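Putative aldo/keto reductase (Salmonella enterica subsp. enterica serovar Typhimurium, PDB 4R9O) probably acts as an NADP-dependent oxidoreductase of the aldo/keto reductase family, built on a TIM barrel. Local coordinates at residues F17-M22 with E277-S282; M28-S33 with V38-E43; S112-L117 with S152-H157; Q167-Q172 with L199-Q204. All coordinates share one frame; numbering follows the deposited sequence.

All four contacts lie within one TIM barrel, and all are partly buried. Interaction 1 is nearest the centre of the chain. It joins the broken strand 16-23 to the loop after helix 269-276, and it is the one contact with a salt bridge. Interactions 2, 3 and 4 lie further out, and each involves an outer helix. Interaction 2 touches interaction 1 through Met-22 and is purely apolar, with an aromatic pair and a methionine. In 3 a lysine chain from just before strand 155-161 lies on a helix. In 4 two helices meet through a phenylalanine and a glutamine, close to other subunits. Interactions 2 and 4 are on opposite sides of the chain's centre.

Interaction 1. Residues F17-M22 with E277-S282; sequences FSRFVM and EAETLS
Glu-279 loses more area here than any other residue of the two segments. Its carboxylate meets the guanidinium of Arg-19, and its CG meets the ring of Phe-20. Arg-19 NH1 donates to Glu-279 OE1 at 3.0 Å, with an N-H...O angle of 148°. This is a salt bridge. The oxygen lies at the guanidinium edge and in its plane. The nitrogen, however, approaches OE1 from above the carboxylate plane, and the two flat groups stand at 81° to each other. Arg-19 is fully extended, with CG anti to its backbone nitrogen (chi1 -168°), and this carries NH1 across to the acid. The chain also passes close by, with Arg-19 CD 3.6 Å from Glu-279 OE1. The second oxygen, OE2, accepts from the backbone N of Gln-6, so each carboxylate oxygen has a partner. Phe-20 meets the aliphatic part of the same glutamate. Glu-279 CG sits in plane at the ring edge, 3.7 Å from Phe-20 CE2. Ala-278 CB makes a looser apolar contact, 4.3 Å from Phe-20 CZ. The contact falls where barrel strand 16-23 is interrupted at Arg-19 and Phe-20. Phe-20 also packs on Pro-262 and Ile-264 of the adjacent strand 261-264, while helix 245-254 meets Arg-19 through Leu-254 and Ala-278 through Tyr-250.

Interaction 2. Residues M28-S33 with V38-E43; sequences MDWNMS and VSFIEE
The six-membered ring of Trp-30 turns an edge toward the face of Phe-40 in an offset edge-to-face pair. The centroids are 5.4 Å apart and the planes stand at 69°. The closest atoms are Trp-30 CZ3 and Phe-40 CE2, at 3.8 Å. Met-32 reaches the same side of the Phe-40 ring, nearer its root. Its methyl carbon CE lies 3.9 Å from Phe-40 CB and comes in obliquely. The extended Met-32 chain (chi2 -175°) also leaves SD 5.3 Å from the Phe-40 ring centroid, a Met-aromatic contact. Met-22 of strand 16-23 touches both rings. Ile-269 packs on Phe-40 from helix 269-276. The cluster thus joins the short helix 27-30 and the loop after it to helix 34-46 of the barrel. Trp-30 lies beside Gly-267, which probably belongs to the NADP site. The contact rests on carbon and sulfur alone, so dispersion and weak ring electrostatics probably account for most of it.

Interaction 3. Residues S112-L117 with S152-H157; sequences SAEQSL and SGKVRH
Lys-154 stands just before strand 155-161 of the TIM barrel and lays its side chain against Glu-114 and Leu-117 of helix 106-119. The contact thus joins an outer helix to the entry of a barrel strand. Gly-153, with positive phi, ends helix 139-151 and turns the chain toward that strand. Lys-154 itself is bonded through its backbone to Leu-125, at the start of the neighbouring strand 125-130. Its aliphatic part does most of the touching. Leu-117 CD1 meets it at about a right angle, 3.8 Å from Lys-154 CD and 3.9 Å from Lys-154 CG. Leu-117 also packs on Leu-125, so the methylenes of the lysine extend an apolar patch outward from the sheet. Glu-114 flanks the far end of the lysine chain, with its CG 4.1 Å from Lys-154 CE. The carboxylate and the ammonium are too far apart for a salt bridge, though they may attract weakly. The lysine bends at its last torsion (chi4 61°), which puts the ammonium further from the acid than the carbon before it: Glu-114 OE2 is 3.8 Å from Lys-154 CE but 4.5 Å from Lys-154 NZ.

Interaction 4. Residues Q167-Q172 with L199-Q204; sequences QFTLLQ and LDQLQQ
Helices 167-172 and 199-204 run in roughly the same direction, Phe-168 facing Gln-201, with axes 41° apart and 12.1 Å at closest approach. At that separation the contact is made by side chains, chiefly those of Phe-168 and Gln-201. Gln-201 is extended, with CG anti to its backbone nitrogen (chi1 175°), and this reach places its amide at the root of Phe-168. Gln-201 OE1 lies 3.6 Å from Phe-168 CB and 3.7 Å from Phe-168 CG. The amide and ring planes are inclined at 51°, so the two do not stack. At the other end of the amide, Gln-201 NE2 lies 3.9 Å from Phe-168 CD2. Its hydrogen-bond partner is the backbone O of Pro-165, in the first turn of helix 165-173. Thr-169 OG1 donates to the same carbonyl, so one oxygen receives both side chains. These helices belong to the outer layer of the TIM barrel, on either side of strand 182-185 in the chain. The Phe-168 side chain also packs on Val-160 and Asn-182 of the barrel strands. Leu-202 also rests on Asn-182, and its CD2 is 4.5 Å from Phe-168 CE1. Outside the barrel, Gln-204 of a neighbouring subunit packs on Thr-169. Arg-174 of another subunit donates to the backbone oxygens of Gln-203 and Gln-204.

Interaction 1. Residues F17-M22 with E277-S282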
loop_
_atom_site.group_PDB
_atom_site.type_symbol
_atom_site.label_atom_id
_atom_site.label_comp_id
_atom_site.label_asym_id
_atom_site.label_seq_id
_atom_site.Cartn_x
_atom_site.Cartn_y
_atom_site.Cartn_z
ATOM N N PHE C 17 -15.621 -36.547 -0.116
ATOM C CA PHE C 17 -14.168 -36.623 -0.262
ATOM C C PHE C 17 -13.493 -37.119 1.011
ATOM O O PHE C 17 -14.105 -37.181 2.079
ATOM C CB PHE C 17 -13.580 -35.254 -0.630
ATOM C CG PHE C 17 -13.792 -34.854 -2.067
ATOM C CD1 PHE C 17 -14.350 -35.733 -2.979
ATOM C CD2 PHE C 17 -13.418 -33.588 -2.504
ATOM C CE1 PHE C 17 -14.546 -35.362 -4.298
ATOM C CE2 PHE C 17 -13.608 -33.210 -3.832
ATOM C CZ PHE C 17 -14.169 -34.100 -4.726
ATOM N N SER C 18 -12.221 -37.480 0.903
ATOM C CA SER C 18 -11.435 -37.678 2.114
ATOM C C SER C 18 -11.011 -36.284 2.600
ATOM O O SER C 18 -10.764 -35.399 1.792
ATOM C CB SER C 18 -10.235 -38.599 1.856
ATOM O OG SER C 18 -9.385 -38.077 0.851
ATOM N N ARG C 19 -10.960 -36.093 3.912
ATOM C CA ARG C 19 -10.631 -34.803 4.517
ATOM C C ARG C 19 -9.248 -34.295 4.106
ATOM O O ARG C 19 -9.012 -33.087 4.020
ATOM C CB ARG C 19 -10.715 -34.916 6.041
ATOM C CG ARG C 19 -10.669 -33.604 6.772
ATOM C CD ARG C 19 -10.761 -33.848 8.259
ATOM N NE ARG C 19 -10.909 -32.596 8.981
ATOM C CZ ARG C 19 -10.969 -32.505 10.300
ATOM N NH1 ARG C 19 -10.888 -33.605 11.040
ATOM N NH2 ARG C 19 -11.103 -31.312 10.872
ATOM N N PHE C 20 -8.327 -35.224 3.876
ATOM C CA PHE C 20 -7.026 -34.879 3.319
ATOM C C PHE C 20 -6.969 -35.307 1.851
ATOM O O PHE C 20 -7.463 -36.367 1.483
ATOM C CB PHE C 20 -5.893 -35.530 4.118
ATOM C CG PHE C 20 -5.542 -34.797 5.385
ATOM C CD1 PHE C 20 -4.541 -33.840 5.391
ATOM C CD2 PHE C 20 -6.198 -35.078 6.571
ATOM C CE1 PHE C 20 -4.210 -33.159 6.558
ATOM C CE2 PHE C 20 -5.867 -34.412 7.745
ATOM C CZ PHE C 20 -4.869 -33.450 7.736
ATOM N N VAL C 21 -6.364 -34.466 1.019
ATOM C CA VAL C 21 -6.312 -34.688 -0.424
ATOM C C VAL C 21 -4.877 -34.880 -0.906
ATOM O O VAL C 21 -3.994 -34.087 -0.573
ATOM C CB VAL C 21 -6.959 -33.498 -1.173
ATOM C CG1 VAL C 21 -6.779 -33.632 -2.689
ATOM C CG2 VAL C 21 -8.436 -33.390 -0.805
ATOM N N MET C 22 -4.622 -35.939 -1.675
ATOM C CA MET C 22 -3.285 -36.115 -2.251
ATOM C C MET C 22 -3.147 -35.301 -3.535
ATOM O O MET C 22 -3.850 -35.553 -4.513
ATOM C CB MET C 22 -2.989 -37.592 -2.532
ATOM C CG MET C 22 -1.547 -37.846 -2.957
ATOM S SD MET C 22 -0.369 -37.461 -1.638
ATOM C CE MET C 22 0.902 -36.592 -2.549
ATOM N N GLU C 277 -1.973 -37.570 10.978
ATOM C CA GLU C 277 -2.001 -37.561 12.436
ATOM C C GLU C 277 -2.503 -36.226 13.006
ATOM O O GLU C 277 -2.811 -36.133 14.196
ATOM C CB GLU C 277 -0.609 -37.882 12.989
ATOM C CG GLU C 277 -0.133 -39.294 12.655
ATOM C CD GLU C 277 1.229 -39.621 13.242
ATOM O OE1 GLU C 277 1.693 -40.768 13.061
ATOM O OE2 GLU C 277 1.838 -38.735 13.879
ATOM N N ALA C 278 -2.595 -35.199 12.162
ATOM C CA ALA C 278 -3.092 -33.900 12.610
ATOM C C ALA C 278 -4.563 -33.958 13.024
ATOM O O ALA C 278 -4.997 -33.170 13.860
ATOM C CB ALA C 278 -2.889 -32.849 11.529
ATOM N N GLU C 279 -5.320 -34.891 12.449
ATOM C CA GLU C 279 -6.734 -35.075 12.794
ATOM C C GLU C 279 -6.971 -35.304 14.293
ATOM O O GLU C 279 -8.063 -35.029 14.794
ATOM C CB GLU C 279 -7.338 -36.251 12.009
ATOM C CG GLU C 279 -7.701 -35.939 10.553
ATOM C CD GLU C 279 -8.975 -36.649 10.079
ATOM O OE1 GLU C 279 -10.046 -36.453 10.699
ATOM O OE2 GLU C 279 -8.907 -37.397 9.079
ATOM N N THR C 280 -5.961 -35.808 15.002
ATOM C CA THR C 280 -6.121 -36.149 16.419
ATOM C C THR C 280 -5.488 -35.127 17.378
ATOM O O THR C 280 -5.523 -35.305 18.598
ATOM C CB THR C 280 -5.524 -37.540 16.720
ATOM O OG1 THR C 280 -4.108 -37.521 16.491
ATOM C CG2 THR C 280 -6.167 -38.596 15.835
ATOM N N LEU C 281 -4.915 -34.064 16.822
ATOM C CA LEU C 281 -4.241 -33.034 17.606
ATOM C C LEU C 281 -5.218 -32.029 18.232
ATOM O O LEU C 281 -6.111 -31.516 17.556
ATOM C CB LEU C 281 -3.236 -32.288 16.728
ATOM C CG LEU C 281 -1.751 -32.559 16.945
ATOM C CD1 LEU C 281 -1.449 -34.039 16.821
ATOM C CD2 LEU C 281 -0.920 -31.752 15.952
ATOM N N SER C 282 -5.018 -31.742 19.516
ATOM C CA SER C 282 -5.870 -30.817 20.263
ATOM C C SER C 282 -5.295 -29.404 20.282
ATOM O O SER C 282 -4.776 -28.958 21.300
ATOM C CB SER C 282 -6.056 -31.305 21.706
ATOM O OG SER C 282 -6.364 -32.684 21.751
#

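Interaction 2. Residues M28-S33 with V38-E43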
loop_
_atom_site.group_PDB
_atom_site.type_symbol
_atom_site.label_atom_id
_atom_site.label_comp_id
_atom_site.label_asym_id
_atom_site.label_seq_id
_atom_site.Cartn_x
_atom_site.Cartn_y
_atom_site.Cartn_z
ATOM N N MET C 28 5.949 -35.316 -11.547
ATOM C CA MET C 28 7.096 -35.526 -12.432
ATOM C C MET C 28 8.441 -35.414 -11.690
ATOM O O MET C 28 9.412 -36.083 -12.051
ATOM C CB MET C 28 7.066 -34.532 -13.608
ATOM C CG MET C 28 5.777 -34.556 -14.428
ATOM S SD MET C 28 5.263 -36.225 -14.931
ATOM C CE MET C 28 6.624 -36.696 -15.995
ATOM N N ASP C 29 8.490 -34.582 -10.650
ATOM C CA ASP C 29 9.726 -34.374 -9.895
ATOM C C ASP C 29 10.048 -35.554 -8.971
ATOM O O ASP C 29 11.181 -35.692 -8.524
ATOM C CB ASP C 29 9.651 -33.090 -9.061
ATOM C CG ASP C 29 9.449 -31.834 -9.909
ATOM O OD1 ASP C 29 9.647 -31.884 -11.141
ATOM O OD2 ASP C 29 9.092 -30.789 -9.328
ATOM N N TRP C 30 9.055 -36.391 -8.677
ATOM C CA TRP C 30 9.264 -37.545 -7.794
ATOM C C TRP C 30 10.075 -38.639 -8.476
ATOM O O TRP C 30 10.658 -39.496 -7.804
ATOM C CB TRP C 30 7.933 -38.133 -7.322
ATOM C CG TRP C 30 7.042 -37.169 -6.599
ATOM C CD1 TRP C 30 7.370 -35.927 -6.139
ATOM C CD2 TRP C 30 5.668 -37.376 -6.257
ATOM N NE1 TRP C 30 6.282 -35.347 -5.527
ATOM C CE2 TRP C 30 5.222 -36.212 -5.594
ATOM C CE3 TRP C 30 4.771 -38.435 -6.446
ATOM C CZ2 TRP C 30 3.918 -36.076 -5.125
ATOM C CZ3 TRP C 30 3.478 -38.299 -5.978
ATOM C CH2 TRP C 30 3.061 -37.124 -5.327
ATOM N N ASN C 31 10.095 -38.617 -9.807
ATOM C CA ASN C 31 10.794 -39.630 -10.602
ATOM C C ASN C 31 10.330 -41.056 -10.283
ATOM O O ASN C 31 11.143 -41.944 -10.001
ATOM C CB ASN C 31 12.310 -39.515 -10.405
ATOM C CG ASN C 31 12.877 -38.229 -10.982
ATOM O OD1 ASN C 31 13.651 -37.528 -10.328
ATOM N ND2 ASN C 31 12.490 -37.912 -12.213
ATOM N N MET C 32 9.017 -41.265 -10.334
ATOM C CA MET C 32 8.425 -42.579 -10.100
ATOM C C MET C 32 8.133 -43.317 -11.403
ATOM O O MET C 32 7.663 -42.721 -12.376
ATOM C CB MET C 32 7.128 -42.454 -9.298
ATOM C CG MET C 32 7.290 -42.300 -7.795
ATOM S SD MET C 32 5.678 -42.309 -6.965
ATOM C CE MET C 32 6.171 -42.091 -5.254
ATOM N N SER C 33 8.417 -44.614 -11.420
ATOM C CA SER C 33 7.935 -45.484 -12.483
ATOM C C SER C 33 6.430 -45.634 -12.312
ATOM O O SER C 33 5.892 -45.329 -11.242
ATOM C CB SER C 33 8.609 -46.854 -12.425
ATOM O OG SER C 33 8.220 -47.530 -11.247
ATOM N N VAL C 38 1.704 -46.814 -8.698
ATOM C CA VAL C 38 0.642 -47.725 -8.287
ATOM C C VAL C 38 0.727 -48.014 -6.789
ATOM O O VAL C 38 -0.269 -47.922 -6.068
ATOM C CB VAL C 38 0.701 -49.063 -9.063
ATOM C CG1 VAL C 38 -0.170 -50.114 -8.383
ATOM C CG2 VAL C 38 0.292 -48.855 -10.522
ATOM N N SER C 39 1.925 -48.365 -6.332
ATOM C CA SER C 39 2.154 -48.690 -4.927
ATOM C C SER C 39 1.876 -47.499 -4.006
ATOM O O SER C 39 1.284 -47.666 -2.936
ATOM C CB SER C 39 3.591 -49.177 -4.729
ATOM O OG SER C 39 3.866 -50.244 -5.613
ATOM N N PHE C 40 2.314 -46.312 -4.425
ATOM C CA PHE C 40 2.097 -45.082 -3.657
ATOM C C PHE C 40 0.609 -44.751 -3.520
ATOM O O PHE C 40 0.144 -44.381 -2.442
ATOM C CB PHE C 40 2.840 -43.903 -4.305
ATOM C CG PHE C 40 2.632 -42.595 -3.594
ATOM C CD1 PHE C 40 3.254 -42.347 -2.381
ATOM C CD2 PHE C 40 1.810 -41.615 -4.136
ATOM C CE1 PHE C 40 3.064 -41.152 -1.717
ATOM C CE2 PHE C 40 1.605 -40.414 -3.477
ATOM C CZ PHE C 40 2.229 -40.173 -2.271
ATOM N N ILE C 41 -0.127 -44.873 -4.620
ATOM C CA ILE C 41 -1.574 -44.692 -4.613
ATOM C C ILE C 41 -2.226 -45.687 -3.659
ATOM O O ILE C 41 -3.012 -45.304 -2.798
ATOM C CB ILE C 41 -2.174 -44.862 -6.029
ATOM C CG1 ILE C 41 -1.692 -43.736 -6.952
ATOM C CG2 ILE C 41 -3.701 -44.892 -5.967
ATOM C CD1 ILE C 41 -2.024 -43.954 -8.414
ATOM N N GLU C 42 -1.885 -46.968 -3.807
ATOM C CA GLU C 42 -2.409 -48.005 -2.923
ATOM C C GLU C 42 -2.101 -47.714 -1.461
ATOM O O GLU C 42 -2.898 -48.030 -0.582
ATOM C CB GLU C 42 -1.841 -49.380 -3.310
ATOM C CG GLU C 42 -2.400 -49.921 -4.604
ATOM C CD GLU C 42 -1.825 -51.272 -4.962
ATOM O OE1 GLU C 42 -0.778 -51.640 -4.390
ATOM O OE2 GLU C 42 -2.421 -51.958 -5.817
ATOM N N GLU C 43 -0.943 -47.114 -1.197
ATOM C CA GLU C 43 -0.536 -46.839 0.177
ATOM C C GLU C 43 -1.323 -45.683 0.801
ATOM O O GLU C 43 -1.657 -45.735 1.987
ATOM C CB GLU C 43 0.970 -46.562 0.250
ATOM C CG GLU C 43 1.795 -47.840 0.477
ATOM C CD GLU C 43 3.289 -47.653 0.263
ATOM O OE1 GLU C 43 3.685 -46.644 -0.352
ATOM O OE2 GLU C 43 4.068 -48.524 0.707
#

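Interaction 3. Residues S112-L117 with S152-H157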
loop_
_atom_site.group_PDB
_atom_site.type_symbol
_atom_site.label_atom_id
_atom_site.label_comp_id
_atom_site.label_asym_id
_atom_site.label_seq_id
_atom_site.Cartn_x
_atom_site.Cartn_y
_atom_site.Cartn_z
ATOM N N SER C 112 -10.533 -29.650 -22.937
ATOM C CA SER C 112 -9.624 -29.924 -21.816
ATOM C C SER C 112 -10.080 -31.103 -20.958
ATOM O O SER C 112 -9.285 -31.978 -20.618
ATOM C CB SER C 112 -9.478 -28.691 -20.933
ATOM O OG SER C 112 -8.846 -27.651 -21.649
ATOM N N ALA C 113 -11.362 -31.113 -20.604
ATOM C CA ALA C 113 -11.937 -32.201 -19.821
ATOM C C ALA C 113 -11.824 -33.529 -20.556
ATOM O O ALA C 113 -11.549 -34.565 -19.951
ATOM C CB ALA C 113 -13.389 -31.908 -19.491
ATOM N N GLU C 114 -12.039 -33.496 -21.865
ATOM C CA GLU C 114 -11.965 -34.709 -22.667
ATOM C C GLU C 114 -10.525 -35.206 -22.785
ATOM O O GLU C 114 -10.279 -36.412 -22.724
ATOM C CB GLU C 114 -12.595 -34.471 -24.041
ATOM C CG GLU C 114 -14.083 -34.819 -24.035
ATOM C CD GLU C 114 -14.871 -34.197 -25.166
ATOM O OE1 GLU C 114 -14.262 -33.544 -26.045
ATOM O OE2 GLU C 114 -16.112 -34.372 -25.172
ATOM N N GLN C 115 -9.569 -34.291 -22.916
ATOM C CA GLN C 115 -8.161 -34.693 -22.873
ATOM C C GLN C 115 -7.806 -35.288 -21.502
ATOM O O GLN C 115 -7.050 -36.259 -21.416
ATOM C CB GLN C 115 -7.234 -33.515 -23.189
ATOM C CG GLN C 115 -6.865 -33.393 -24.654
ATOM C CD GLN C 115 -6.292 -34.684 -25.221
ATOM O OE1 GLN C 115 -5.338 -35.246 -24.684
ATOM N NE2 GLN C 115 -6.889 -35.167 -26.305
ATOM N N SER C 116 -8.361 -34.704 -20.440
ATOM C CA SER C 116 -8.145 -35.206 -19.089
ATOM C C SER C 116 -8.613 -36.652 -18.979
ATOM O O SER C 116 -7.882 -37.508 -18.477
ATOM C CB SER C 116 -8.866 -34.335 -18.052
ATOM O OG SER C 116 -8.215 -33.084 -17.903
ATOM N N LEU C 117 -9.817 -36.924 -19.478
ATOM C CA LEU C 117 -10.331 -38.291 -19.521
ATOM C C LEU C 117 -9.381 -39.255 -20.227
ATOM O O LEU C 117 -9.145 -40.365 -19.747
ATOM C CB LEU C 117 -11.692 -38.336 -20.212
ATOM C CG LEU C 117 -12.856 -37.682 -19.471
ATOM C CD1 LEU C 117 -14.169 -37.970 -20.200
ATOM C CD2 LEU C 117 -12.914 -38.193 -18.046
ATOM N N SER C 152 -23.519 -35.508 -20.063
ATOM C CA SER C 152 -22.985 -36.714 -20.695
ATOM C C SER C 152 -22.383 -37.695 -19.694
ATOM O O SER C 152 -21.980 -38.794 -20.061
ATOM C CB SER C 152 -21.930 -36.336 -21.731
ATOM O OG SER C 152 -20.845 -35.678 -21.103
ATOM N N GLY C 153 -22.304 -37.291 -18.433
ATOM C CA GLY C 153 -21.740 -38.144 -17.402
ATOM C C GLY C 153 -20.229 -38.031 -17.300
ATOM O O GLY C 153 -19.602 -38.681 -16.465
ATOM N N LYS C 154 -19.633 -37.200 -18.145
ATOM C CA LYS C 154 -18.184 -37.095 -18.163
ATOM C C LYS C 154 -17.645 -36.428 -16.902
ATOM O O LYS C 154 -16.551 -36.750 -16.453
ATOM C CB LYS C 154 -17.721 -36.343 -19.409
ATOM C CG LYS C 154 -17.904 -37.146 -20.697
ATOM C CD LYS C 154 -17.206 -36.476 -21.874
ATOM C CE LYS C 154 -17.122 -37.413 -23.081
ATOM N NZ LYS C 154 -18.467 -37.814 -23.559
ATOM N N VAL C 155 -18.409 -35.493 -16.343
ATOM C CA VAL C 155 -18.024 -34.823 -15.112
ATOM C C VAL C 155 -19.189 -34.764 -14.119
ATOM O O VAL C 155 -20.296 -34.328 -14.465
ATOM C CB VAL C 155 -17.522 -33.392 -15.389
ATOM C CG1 VAL C 155 -17.170 -32.698 -14.084
ATOM C CG2 VAL C 155 -16.320 -33.427 -16.323
ATOM N N ARG C 156 -18.928 -35.189 -12.886
ATOM C CA ARG C 156 -19.971 -35.303 -11.872
ATOM C C ARG C 156 -20.259 -34.011 -11.088
ATOM O O ARG C 156 -21.410 -33.740 -10.748
ATOM C CB ARG C 156 -19.613 -36.419 -10.898
ATOM C CG ARG C 156 -19.686 -37.799 -11.552
ATOM C CD ARG C 156 -19.523 -38.951 -10.568
ATOM N NE ARG C 156 -19.673 -40.228 -11.269
ATOM C CZ ARG C 156 -19.540 -41.430 -10.712
ATOM N NH1 ARG C 156 -19.697 -42.516 -11.458
ATOM N NH2 ARG C 156 -19.250 -41.552 -9.421
ATOM N N HIS C 157 -19.220 -33.242 -10.775
ATOM C CA HIS C 157 -19.370 -32.020 -9.975
ATOM C C HIS C 157 -18.400 -30.968 -10.476
ATOM O O HIS C 157 -17.458 -31.279 -11.200
ATOM C CB HIS C 157 -19.119 -32.296 -8.492
ATOM C CG HIS C 157 -19.952 -33.414 -7.934
ATOM N ND1 HIS C 157 -21.219 -33.215 -7.441
ATOM C CD2 HIS C 157 -19.696 -34.739 -7.809
ATOM C CE1 HIS C 157 -21.714 -34.372 -7.022
ATOM N NE2 HIS C 157 -20.811 -35.310 -7.241
#

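Interaction 4. Residues Q167-Q172 with L199-Q204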
loop_
_atom_site.group_PDB
_atom_site.type_symbol
_atom_site.label_atom_id
_atom_site.label_comp_id
_atom_site.label_asym_id
_atom_site.label_seq_id
_atom_site.Cartn_x
_atom_site.Cartn_y
_atom_site.Cartn_z
ATOM N N GLN C 167 -16.402 -13.183 -7.987
ATOM C CA GLN C 167 -16.213 -14.108 -9.114
ATOM C C GLN C 167 -16.973 -15.423 -8.896
ATOM O O GLN C 167 -17.550 -15.991 -9.835
ATOM C CB GLN C 167 -14.720 -14.376 -9.334
ATOM C CG GLN C 167 -13.996 -13.156 -9.937
ATOM C CD GLN C 167 -12.527 -13.135 -9.591
ATOM O OE1 GLN C 167 -11.774 -12.272 -10.053
ATOM N NE2 GLN C 167 -12.105 -14.089 -8.766
ATOM N N PHE C 168 -16.966 -15.892 -7.647
ATOM C CA PHE C 168 -17.672 -17.106 -7.269
ATOM C C PHE C 168 -19.181 -16.923 -7.492
ATOM O O PHE C 168 -19.842 -17.776 -8.086
ATOM C CB PHE C 168 -17.361 -17.461 -5.808
ATOM C CG PHE C 168 -17.934 -18.778 -5.360
ATOM C CD1 PHE C 168 -17.161 -19.925 -5.371
ATOM C CD2 PHE C 168 -19.245 -18.864 -4.926
ATOM C CE1 PHE C 168 -17.685 -21.146 -4.956
ATOM C CE2 PHE C 168 -19.780 -20.075 -4.518
ATOM C CZ PHE C 168 -18.998 -21.220 -4.534
ATOM N N THR C 169 -19.722 -15.800 -7.031
ATOM C CA THR C 169 -21.148 -15.565 -7.152
ATOM C C THR C 169 -21.581 -15.400 -8.608
ATOM O O THR C 169 -22.644 -15.866 -9.013
ATOM C CB THR C 169 -21.542 -14.332 -6.346
ATOM O OG1 THR C 169 -21.293 -14.614 -4.966
ATOM C CG2 THR C 169 -23.010 -14.006 -6.545
ATOM N N LEU C 170 -20.747 -14.732 -9.388
ATOM C CA LEU C 170 -20.988 -14.589 -10.817
ATOM C C LEU C 170 -21.180 -15.954 -11.487
ATOM O O LEU C 170 -22.182 -16.185 -12.169
ATOM C CB LEU C 170 -19.827 -13.837 -11.475
ATOM C CG LEU C 170 -19.781 -13.902 -13.012
ATOM C CD1 LEU C 170 -21.089 -13.349 -13.625
ATOM C CD2 LEU C 170 -18.564 -13.151 -13.540
ATOM N N LEU C 171 -20.221 -16.857 -11.291
ATOM C CA LEU C 171 -20.298 -18.144 -11.964
ATOM C C LEU C 171 -21.477 -18.921 -11.416
ATOM O O LEU C 171 -22.234 -19.509 -12.181
ATOM C CB LEU C 171 -18.998 -18.939 -11.811
ATOM C CG LEU C 171 -18.918 -20.268 -12.568
ATOM C CD1 LEU C 171 -19.319 -20.138 -14.041
ATOM C CD2 LEU C 171 -17.512 -20.844 -12.467
ATOM N N GLN C 172 -21.655 -18.893 -10.095
ATOM C CA GLN C 172 -22.725 -19.662 -9.465
ATOM C C GLN C 172 -24.100 -19.280 -10.001
ATOM O O GLN C 172 -24.969 -20.147 -10.165
ATOM C CB GLN C 172 -22.707 -19.480 -7.941
ATOM C CG GLN C 172 -23.784 -20.287 -7.214
ATOM C CD GLN C 172 -23.596 -21.804 -7.372
ATOM O OE1 GLN C 172 -22.856 -22.427 -6.616
ATOM N NE2 GLN C 172 -24.285 -22.396 -8.340
ATOM N N LEU C 199 -13.213 -16.904 2.897
ATOM C CA LEU C 199 -13.560 -18.010 3.780
ATOM C C LEU C 199 -14.887 -17.777 4.503
ATOM O O LEU C 199 -15.563 -18.743 4.884
ATOM C CB LEU C 199 -12.439 -18.252 4.792
ATOM C CG LEU C 199 -11.119 -18.735 4.175
ATOM C CD1 LEU C 199 -10.015 -18.882 5.222
ATOM C CD2 LEU C 199 -11.329 -20.037 3.423
ATOM N N ASP C 200 -15.256 -16.506 4.700
ATOM C CA ASP C 200 -16.572 -16.175 5.237
ATOM C C ASP C 200 -17.675 -16.669 4.311
ATOM O O ASP C 200 -18.651 -17.270 4.759
ATOM C CB ASP C 200 -16.730 -14.663 5.444
ATOM C CG ASP C 200 -15.701 -14.087 6.398
ATOM O OD1 ASP C 200 -15.297 -14.794 7.344
ATOM O OD2 ASP C 200 -15.290 -12.923 6.187
ATOM N N GLN C 201 -17.529 -16.381 3.014
ATOM C CA GLN C 201 -18.503 -16.812 2.023
ATOM C C GLN C 201 -18.637 -18.338 1.992
ATOM O O GLN C 201 -19.742 -18.869 1.896
ATOM C CB GLN C 201 -18.121 -16.304 0.624
ATOM C CG GLN C 201 -19.037 -16.829 -0.466
ATOM C CD GLN C 201 -18.532 -16.511 -1.848
ATOM O OE1 GLN C 201 -17.438 -16.931 -2.224
ATOM N NE2 GLN C 201 -19.299 -15.725 -2.600
ATOM N N LEU C 202 -17.512 -19.039 2.059
ATOM C CA LEU C 202 -17.535 -20.500 1.981
ATOM C C LEU C 202 -18.223 -21.095 3.209
ATOM O O LEU C 202 -19.070 -21.977 3.078
ATOM C CB LEU C 202 -16.116 -21.070 1.828
ATOM C CG LEU C 202 -15.450 -20.669 0.506
ATOM C CD1 LEU C 202 -14.014 -21.179 0.443
ATOM C CD2 LEU C 202 -16.262 -21.189 -0.696
ATOM N N GLN C 203 -17.870 -20.609 4.395
ATOM C CA GLN C 203 -18.565 -21.040 5.602
ATOM C C GLN C 203 -20.063 -20.745 5.499
ATOM O O GLN C 203 -20.886 -21.570 5.869
ATOM C CB GLN C 203 -17.995 -20.375 6.862
ATOM C CG GLN C 203 -18.702 -20.863 8.116
ATOM C CD GLN C 203 -18.320 -20.136 9.398
ATOM O OE1 GLN C 203 -17.249 -19.535 9.516
ATOM N NE2 GLN C 203 -19.202 -20.212 10.376
ATOM N N GLN C 204 -20.420 -19.579 4.970
ATOM C CA GLN C 204 -21.826 -19.193 4.907
ATOM C C GLN C 204 -22.606 -20.158 4.018
ATOM O O GLN C 204 -23.704 -20.585 4.360
ATOM C CB GLN C 204 -21.978 -17.758 4.380
ATOM C CG GLN C 204 -23.424 -17.298 4.284
ATOM C CD GLN C 204 -23.553 -15.874 3.771
ATOM O OE1 GLN C 204 -22.685 -15.038 4.007
ATOM N NE2 GLN C 204 -24.636 -15.598 3.059
#